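Local coordinates for protein nicastrin (Dictyostelium purpureum, PDB 4R12) that probably serves as an essential subunit of the gamma-secretase complex, which cleaves integral membrane proteins such as Notch receptors within the membrane, at residues 185-190 with 562-567. Sequence-based numbering, arbitrary orientation.
Sequences TCLRRG and WKIVNS. With NAG (2-acetamido-2-deoxy-beta-D-glucopyranose), chain F.
A short helix meets a two-stranded antiparallel hairpin here through one leucine: L187, on the last turn of helix 183-189, reaches over to W562 and I564 of strand 561-564. Both branches of L187 do the touching. CD2 of L187 lies 3.6 Å from CB of W562, at the root of the indole and oblique to its ring, and CD1 of L187 rests 3.9 Å from CG1 of I564, the two side chains crossing at about a right angle. The CB of L187 also comes within 3.9 Å of the carbonyl O of W562. Because W562 sets its CG anti to its own carbonyl carbon (chi1 -71°), the bulk of the indole leads away from the helix, and the leucine meets mainly CB of W562. The contact is small, 164 Å² in all, and its side-chain contacts are apolar, with L187 and W562 buried. The helix stops just beyond it: G190, at positive phi (73°), closes a Schellman motif, its N hydrogen-bonded to the O of L187 at 3.0 Å, and the disulfide C186-C192 ties the last turn to the strand that follows. Past the end of strand 561-564, N566 carries an N-linked sugar, its ND2 bonded covalently to C1 of NAG, and its OD1 accepts a hydrogen bond from S568 N. Around the contact, the partner strand 553-556 supplies F553 against both L187 and I564, and F555 meets the indole edge-to-face. T573 of strand 572-575 and C192 of strand 192-203 also touch L187, while P194 of strand 192-203 packs against W562.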
loop_
_atom_site.group_PDB
_atom_site.type_symbol
_atom_site.label_atom_id
_atom_site.label_comp_id
_atom_site.label_asym_id
_atom_site.label_seq_id
_atom_site.Cartn_x
_atom_site.Cartn_y
_atom_site.Cartn_z
ATOM N N THR A 185 -19.659 12.907 10.940
ATOM C CA THR A 185 -20.284 13.976 10.178
ATOM C C THR A 185 -20.306 13.734 8.670
ATOM O O THR A 185 -21.356 13.867 8.041
ATOM C CB THR A 185 -19.574 15.311 10.449
ATOM O OG1 THR A 185 -19.586 15.580 11.858
ATOM C CG2 THR A 185 -20.262 16.451 9.704
ATOM N N CYS A 186 -19.160 13.394 8.077
ATOM C CA CYS A 186 -19.128 13.231 6.636
ATOM C C CYS A 186 -19.878 11.963 6.223
ATOM O O CYS A 186 -20.508 11.943 5.169
ATOM C CB CYS A 186 -17.684 13.233 6.098
ATOM S SG CYS A 186 -16.676 11.807 6.525
ATOM N N LEU A 187 -19.842 10.917 7.044
ATOM C CA LEU A 187 -20.607 9.715 6.701
ATOM C C LEU A 187 -22.115 9.986 6.692
ATOM O O LEU A 187 -22.810 9.573 5.769
ATOM C CB LEU A 187 -20.298 8.561 7.652
ATOM C CG LEU A 187 -18.997 7.768 7.450
ATOM C CD1 LEU A 187 -18.921 6.666 8.489
ATOM C CD2 LEU A 187 -18.868 7.172 6.035
ATOM N N ARG A 188 -22.607 10.681 7.712
ATOM C CA ARG A 188 -24.026 11.033 7.803
ATOM C C ARG A 188 -24.507 11.779 6.557
ATOM O O ARG A 188 -25.619 11.547 6.068
ATOM C CB ARG A 188 -24.286 11.881 9.064
ATOM C CG ARG A 188 -25.745 12.285 9.255
ATOM C CD ARG A 188 -25.968 13.063 10.547
ATOM N NE ARG A 188 -25.182 14.292 10.613
ATOM C CZ ARG A 188 -24.291 14.550 11.565
ATOM N NH1 ARG A 188 -24.082 13.662 12.528
ATOM N NH2 ARG A 188 -23.610 15.689 11.563
ATOM N N ARG A 189 -23.661 12.658 6.027
ATOM C CA ARG A 189 -24.039 13.464 4.861
ATOM C C ARG A 189 -23.735 12.784 3.532
ATOM O O ARG A 189 -24.110 13.287 2.473
ATOM C CB ARG A 189 -23.336 14.816 4.909
ATOM C CG ARG A 189 -23.658 15.599 6.168
ATOM C CD ARG A 189 -23.074 16.998 6.134
ATOM N NE ARG A 189 -23.202 17.647 7.437
ATOM C CZ ARG A 189 -23.134 18.961 7.628
ATOM N NH1 ARG A 189 -22.947 19.772 6.592
ATOM N NH2 ARG A 189 -23.264 19.463 8.852
ATOM N N GLY A 190 -23.059 11.643 3.584
ATOM C CA GLY A 190 -22.704 10.923 2.375
ATOM C C GLY A 190 -21.593 11.607 1.597
ATOM O O GLY A 190 -21.538 11.517 0.375
ATOM N N TRP A 562 -23.244 4.515 5.513
ATOM C CA TRP A 562 -22.313 3.870 6.428
ATOM C C TRP A 562 -22.557 4.395 7.842
ATOM O O TRP A 562 -22.823 5.584 8.014
ATOM C CB TRP A 562 -20.855 4.130 6.027
ATOM C CG TRP A 562 -20.389 3.433 4.780
ATOM C CD1 TRP A 562 -20.164 4.010 3.560
ATOM C CD2 TRP A 562 -20.067 2.042 4.632
ATOM N NE1 TRP A 562 -19.729 3.064 2.664
ATOM C CE2 TRP A 562 -19.662 1.848 3.294
ATOM C CE3 TRP A 562 -20.085 0.943 5.495
ATOM C CZ2 TRP A 562 -19.281 0.600 2.799
ATOM C CZ3 TRP A 562 -19.706 -0.301 5.006
ATOM C CH2 TRP A 562 -19.311 -0.464 3.666
ATOM N N LYS A 563 -22.456 3.515 8.841
ATOM C CA LYS A 563 -22.564 3.899 10.249
ATOM C C LYS A 563 -21.348 3.440 11.060
ATOM O O LYS A 563 -20.840 2.338 10.857
ATOM C CB LYS A 563 -23.837 3.314 10.874
ATOM C CG LYS A 563 -25.126 4.033 10.510
ATOM C CD LYS A 563 -25.602 4.930 11.654
ATOM C CE LYS A 563 -27.013 5.461 11.412
ATOM N NZ LYS A 563 -28.064 4.401 11.502
ATOM N N ILE A 564 -20.883 4.283 11.977
ATOM C CA ILE A 564 -19.855 3.871 12.927
ATOM C C ILE A 564 -20.511 3.174 14.124
ATOM O O ILE A 564 -21.185 3.806 14.927
ATOM C CB ILE A 564 -19.013 5.059 13.422
ATOM C CG1 ILE A 564 -18.357 5.787 12.245
ATOM C CG2 ILE A 564 -17.943 4.573 14.386
ATOM C CD1 ILE A 564 -17.650 7.073 12.648
ATOM N N VAL A 565 -20.313 1.867 14.232
ATOM C CA VAL A 565 -20.914 1.096 15.311
ATOM C C VAL A 565 -19.923 0.842 16.439
ATOM O O VAL A 565 -20.316 0.473 17.543
ATOM C CB VAL A 565 -21.459 -0.246 14.793
ATOM C CG1 VAL A 565 -22.573 0.003 13.779
ATOM C CG2 VAL A 565 -20.343 -1.065 14.155
ATOM N N ASN A 566 -18.634 1.014 16.192
ATOM C CA ASN A 566 -17.628 0.794 17.221
ATOM C C ASN A 566 -16.343 1.519 16.934
ATOM O O ASN A 566 -15.594 1.101 16.105
ATOM C CB ASN A 566 -17.366 -0.692 17.386
ATOM C CG ASN A 566 -16.542 -1.018 18.607
ATOM O OD1 ASN A 566 -15.747 -0.234 19.067
ATOM N ND2 ASN A 566 -16.727 -2.198 19.110
ATOM N N SER A 567 -16.092 2.606 17.638
ATOM C CA SER A 567 -14.941 3.455 17.356
ATOM C C SER A 567 -13.630 2.915 17.923
ATOM O O SER A 567 -12.587 3.548 17.783
ATOM C CB SER A 567 -15.192 4.869 17.879
ATOM O OG SER A 567 -15.867 4.834 19.119
HETATM C C1 NAG F . -15.655 -2.767 20.295
HETATM C C2 NAG F . -16.350 -3.839 21.089
HETATM C C3 NAG F . -15.393 -4.724 21.868
HETATM C C4 NAG F . -14.136 -5.052 21.092
HETATM C C5 NAG F . -13.586 -3.836 20.380
HETATM C C6 NAG F . -12.432 -4.156 19.436
HETATM C C7 NAG F . -18.527 -3.128 21.479
HETATM C C8 NAG F . -19.071 -1.752 21.245
HETATM N N2 NAG F . -17.305 -3.188 21.938
HETATM O O3 NAG F . -16.059 -5.961 22.096
HETATM O O4 NAG F . -13.192 -5.595 21.983
HETATM O O5 NAG F . -14.670 -3.429 19.572
HETATM O O6 NAG F . -11.158 -3.814 19.963
HETATM O O7 NAG F . -19.144 -4.148 21.262
#